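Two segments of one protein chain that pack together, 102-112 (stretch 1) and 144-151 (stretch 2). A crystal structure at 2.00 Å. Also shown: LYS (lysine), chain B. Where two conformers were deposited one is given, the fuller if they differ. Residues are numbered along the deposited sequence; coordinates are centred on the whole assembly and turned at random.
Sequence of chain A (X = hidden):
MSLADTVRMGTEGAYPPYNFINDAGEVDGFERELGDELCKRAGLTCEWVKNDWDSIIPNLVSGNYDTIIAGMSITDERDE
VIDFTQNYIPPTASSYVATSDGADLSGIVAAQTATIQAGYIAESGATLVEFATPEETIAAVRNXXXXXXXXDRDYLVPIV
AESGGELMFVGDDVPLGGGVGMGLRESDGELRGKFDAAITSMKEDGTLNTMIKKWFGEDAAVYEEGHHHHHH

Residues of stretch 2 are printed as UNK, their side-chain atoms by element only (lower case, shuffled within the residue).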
# COMPACT_ATOMS: atom_id res chain seq x y z
N GLY A 102 -3.27 -21.69 15.96
CA GLY A 102 -1.99 -22.03 16.57
C GLY A 102 -0.83 -22.02 15.62
O GLY A 102 0.17 -22.71 15.85
N ALA A 103 -0.94 -21.24 14.54
CA ALA A 103 0.17 -21.12 13.59
C ALA A 103 1.39 -20.59 14.32
O ALA A 103 1.27 -19.73 15.19
CB ALA A 103 -0.19 -20.19 12.42
N ASP A 104 2.56 -21.12 13.98
CA ASP A 104 3.81 -20.70 14.56
C ASP A 104 4.33 -19.39 13.90
O ASP A 104 4.97 -19.41 12.84
CB ASP A 104 4.84 -21.82 14.41
CG ASP A 104 6.19 -21.47 14.98
OD1 ASP A 104 6.30 -20.48 15.75
OD2 ASP A 104 7.16 -22.17 14.64
N LEU A 105 4.07 -18.27 14.58
CA LEU A 105 4.50 -16.95 14.11
C LEU A 105 6.01 -16.72 14.20
O LEU A 105 6.50 -15.67 13.79
CB LEU A 105 3.76 -15.84 14.87
CG LEU A 105 2.24 -15.89 14.88
CD1 LEU A 105 1.64 -14.59 15.44
CD2 LEU A 105 1.68 -16.21 13.46
N SER A 106 6.75 -17.67 14.76
CA SER A 106 8.19 -17.60 14.76
C SER A 106 8.75 -18.58 13.74
O SER A 106 9.95 -18.77 13.63
CB SER A 106 8.76 -17.85 16.17
OG SER A 106 8.44 -16.77 17.03
N GLY A 107 7.86 -19.20 12.96
CA GLY A 107 8.30 -20.11 11.89
C GLY A 107 8.62 -19.36 10.61
O GLY A 107 9.38 -18.35 10.62
N ILE A 108 8.06 -19.85 9.50
CA ILE A 108 8.29 -19.26 8.18
C ILE A 108 7.19 -18.24 7.93
O ILE A 108 6.00 -18.59 7.86
CB ILE A 108 8.32 -20.33 7.07
CG1 ILE A 108 9.60 -21.18 7.22
CG2 ILE A 108 8.29 -19.66 5.71
CD1 ILE A 108 9.51 -22.56 6.57
N VAL A 109 7.59 -16.96 7.81
CA VAL A 109 6.60 -15.91 7.61
C VAL A 109 6.81 -15.28 6.24
O VAL A 109 7.92 -14.88 5.89
CB VAL A 109 6.54 -14.88 8.78
CG1 VAL A 109 5.44 -13.85 8.54
CG2 VAL A 109 6.24 -15.57 10.11
N ALA A 110 5.75 -15.29 5.43
CA ALA A 110 5.77 -14.69 4.11
C ALA A 110 5.54 -13.17 4.23
O ALA A 110 4.73 -12.71 5.03
CB ALA A 110 4.66 -15.29 3.22
N ALA A 111 6.25 -12.40 3.42
CA ALA A 111 5.99 -10.95 3.32
C ALA A 111 6.38 -10.53 1.92
O ALA A 111 7.28 -11.12 1.30
CB ALA A 111 6.82 -10.15 4.36
N GLN A 112 5.72 -9.50 1.43
CA GLN A 112 6.13 -8.91 0.16
C GLN A 112 7.51 -8.28 0.23
O GLN A 112 7.85 -7.57 1.21
CB GLN A 112 5.08 -7.91 -0.34
CG GLN A 112 5.45 -7.29 -1.72
CD GLN A 112 4.33 -6.47 -2.33
OE1 GLN A 112 3.48 -5.96 -1.63
NE2 GLN A 112 4.32 -6.37 -3.64
N UNK A 144 0.53 -23.93 2.23
CA UNK A 144 1.38 -24.48 3.31
C UNK A 144 2.87 -24.26 3.20
O UNK A 144 3.63 -24.77 4.03
N UNK A 145 3.33 -23.52 2.20
CA UNK A 145 4.75 -23.18 2.09
C UNK A 145 5.21 -22.23 3.24
O UNK A 145 6.38 -22.19 3.58
o UNK A 145 7.94 -20.53 -0.63
c UNK A 145 6.45 -21.82 0.72
c UNK A 145 5.09 -22.58 0.71
c UNK A 145 6.81 -21.08 -0.59
o UNK A 145 6.01 -21.06 -1.56
N UNK A 146 4.27 -21.50 3.83
CA UNK A 146 4.61 -20.61 4.93
C UNK A 146 3.60 -20.74 6.05
O UNK A 146 2.40 -20.94 5.81
c UNK A 146 4.68 -19.14 4.43
N UNK A 147 4.09 -20.60 7.28
CA UNK A 147 3.26 -20.64 8.50
C UNK A 147 2.25 -19.50 8.63
O UNK A 147 1.16 -19.67 9.19
c UNK A 147 4.19 -20.70 9.73
o UNK A 147 4.33 -23.06 9.91
c UNK A 147 4.99 -22.00 9.79
o UNK A 147 6.25 -21.99 9.65
N UNK A 148 2.62 -18.32 8.14
CA UNK A 148 1.72 -17.18 8.17
C UNK A 148 2.23 -16.10 7.20
O UNK A 148 3.34 -16.19 6.69
c UNK A 148 1.62 -16.60 9.60
N UNK A 149 1.40 -15.11 6.97
CA UNK A 149 1.80 -13.94 6.19
C UNK A 149 1.68 -12.74 7.11
O UNK A 149 0.72 -12.65 7.89
c UNK A 149 0.91 -13.75 4.92
c UNK A 149 1.26 -12.44 4.20
c UNK A 149 -0.58 -13.78 5.30
N UNK A 150 2.63 -11.81 7.00
CA UNK A 150 2.57 -10.54 7.74
C UNK A 150 2.44 -9.41 6.72
O UNK A 150 3.31 -9.25 5.87
c UNK A 150 2.98 -7.99 11.43
c UNK A 150 4.90 -7.10 10.19
c UNK A 150 4.83 -8.20 9.34
c UNK A 150 3.85 -10.40 8.58
c UNK A 150 3.87 -9.20 9.51
c UNK A 150 2.95 -9.10 10.55
c UNK A 150 3.97 -6.99 11.25
N UNK A 151 1.36 -8.65 6.82
CA UNK A 151 1.02 -7.68 5.79
C UNK A 151 0.15 -6.60 6.36
O UNK A 151 -0.26 -6.66 7.52
c UNK A 151 0.26 -8.39 4.60
N LYS B . 2.59 0.04 3.36
CA LYS B . 3.61 -1.06 3.31
C LYS B . 4.95 -0.54 2.83
O LYS B . 5.02 0.62 2.40
CB LYS B . 3.13 -2.21 2.39
CG LYS B . 3.03 -1.86 0.91
CD LYS B . 2.46 -3.08 0.11
CE LYS B . 2.41 -2.82 -1.45
NZ LYS B . 1.73 -4.02 -2.16
OXT LYS B . 5.98 -1.28 2.85
O HOH W 1 3.66 -8.46 3.24

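Position 144 has no side-chain atoms and does not touch stretch 1. Its phi of 79° favours glycine, and it is the first residue to leave a helix, in a Schellman motif; it is Gly 144.

Position 145 carries three carbons in a row, the third bearing two oxygens, which is a carboxylate on a two-methylene arm. The arm makes no contact with stretch 1; contact comes from the backbone, with O of 145 3.8 Å from Ile 108 CG2. This is Glu 145.

Position 146 has one side-chain carbon, CB, which lies 3.9 Å from Ile 108 CG2 and 4.0 Å from Ala 110 CB, so this buried methyl meets two residues of the strand 108-112. It is Ala 146.

Position 147 has two carbons, the second carrying two oxygens, one methylene shorter than at 145. Its CA-to-CB bond points toward stretch 1, and one of its oxygens accepts a nearly straight hydrogen bond from Ile 108 N (2.8 Å, 174°). It is Asp 147, and the oxygen is OD1. The same atom is 3.6 Å from Gly 107 CA, and an ideal CB on Gly 107 would fall 2.3 Å from Asp 147 OD1, a clash. Asp 147 N also gives a weak bond to Ile 108 O (2.8 Å, but only 124°).

Position 148 again shows a single carbon, CB, 3.9 Å from Leu 105 CD2; although the CA-to-CB bond of Leu 105 points away, the end of that side chain comes nearer. It is Ala 148.

Position 149 has one carbon bearing two more, a beta-branched, all-carbon side chain. Its CB is 4.4 Å from Ala 110 CB, on the same face of the sheet. It is Val 149, with chi1 at 51° (p).

Position 150 has one carbon followed by a six-carbon ring without oxygen. Its CB packs 3.8 Å from Val 109 CG1, while the end of the side chain leads away from stretch 1. It is Phe 150.

Position 151 has one carbon and makes no contact with stretch 1; it is Ala 151.

The contact is a short parallel pairing. Val 109 pairs with Ala 148 and Ala 110 with Val 149, the two pairs presenting side chains on different faces. Ala 110 N donates to Ala 148 O (2.9 Å, 164°), and Ala 110 O accepts from Phe 150 N (3.0 Å, 166°). Before this ladder, Ala 148 N to Ile 108 O is weak (3.4 Å). Beyond it, a water bridges Phe 150 O and Gln 112 N.

Stretch 2 (144-151) GEADAVFA
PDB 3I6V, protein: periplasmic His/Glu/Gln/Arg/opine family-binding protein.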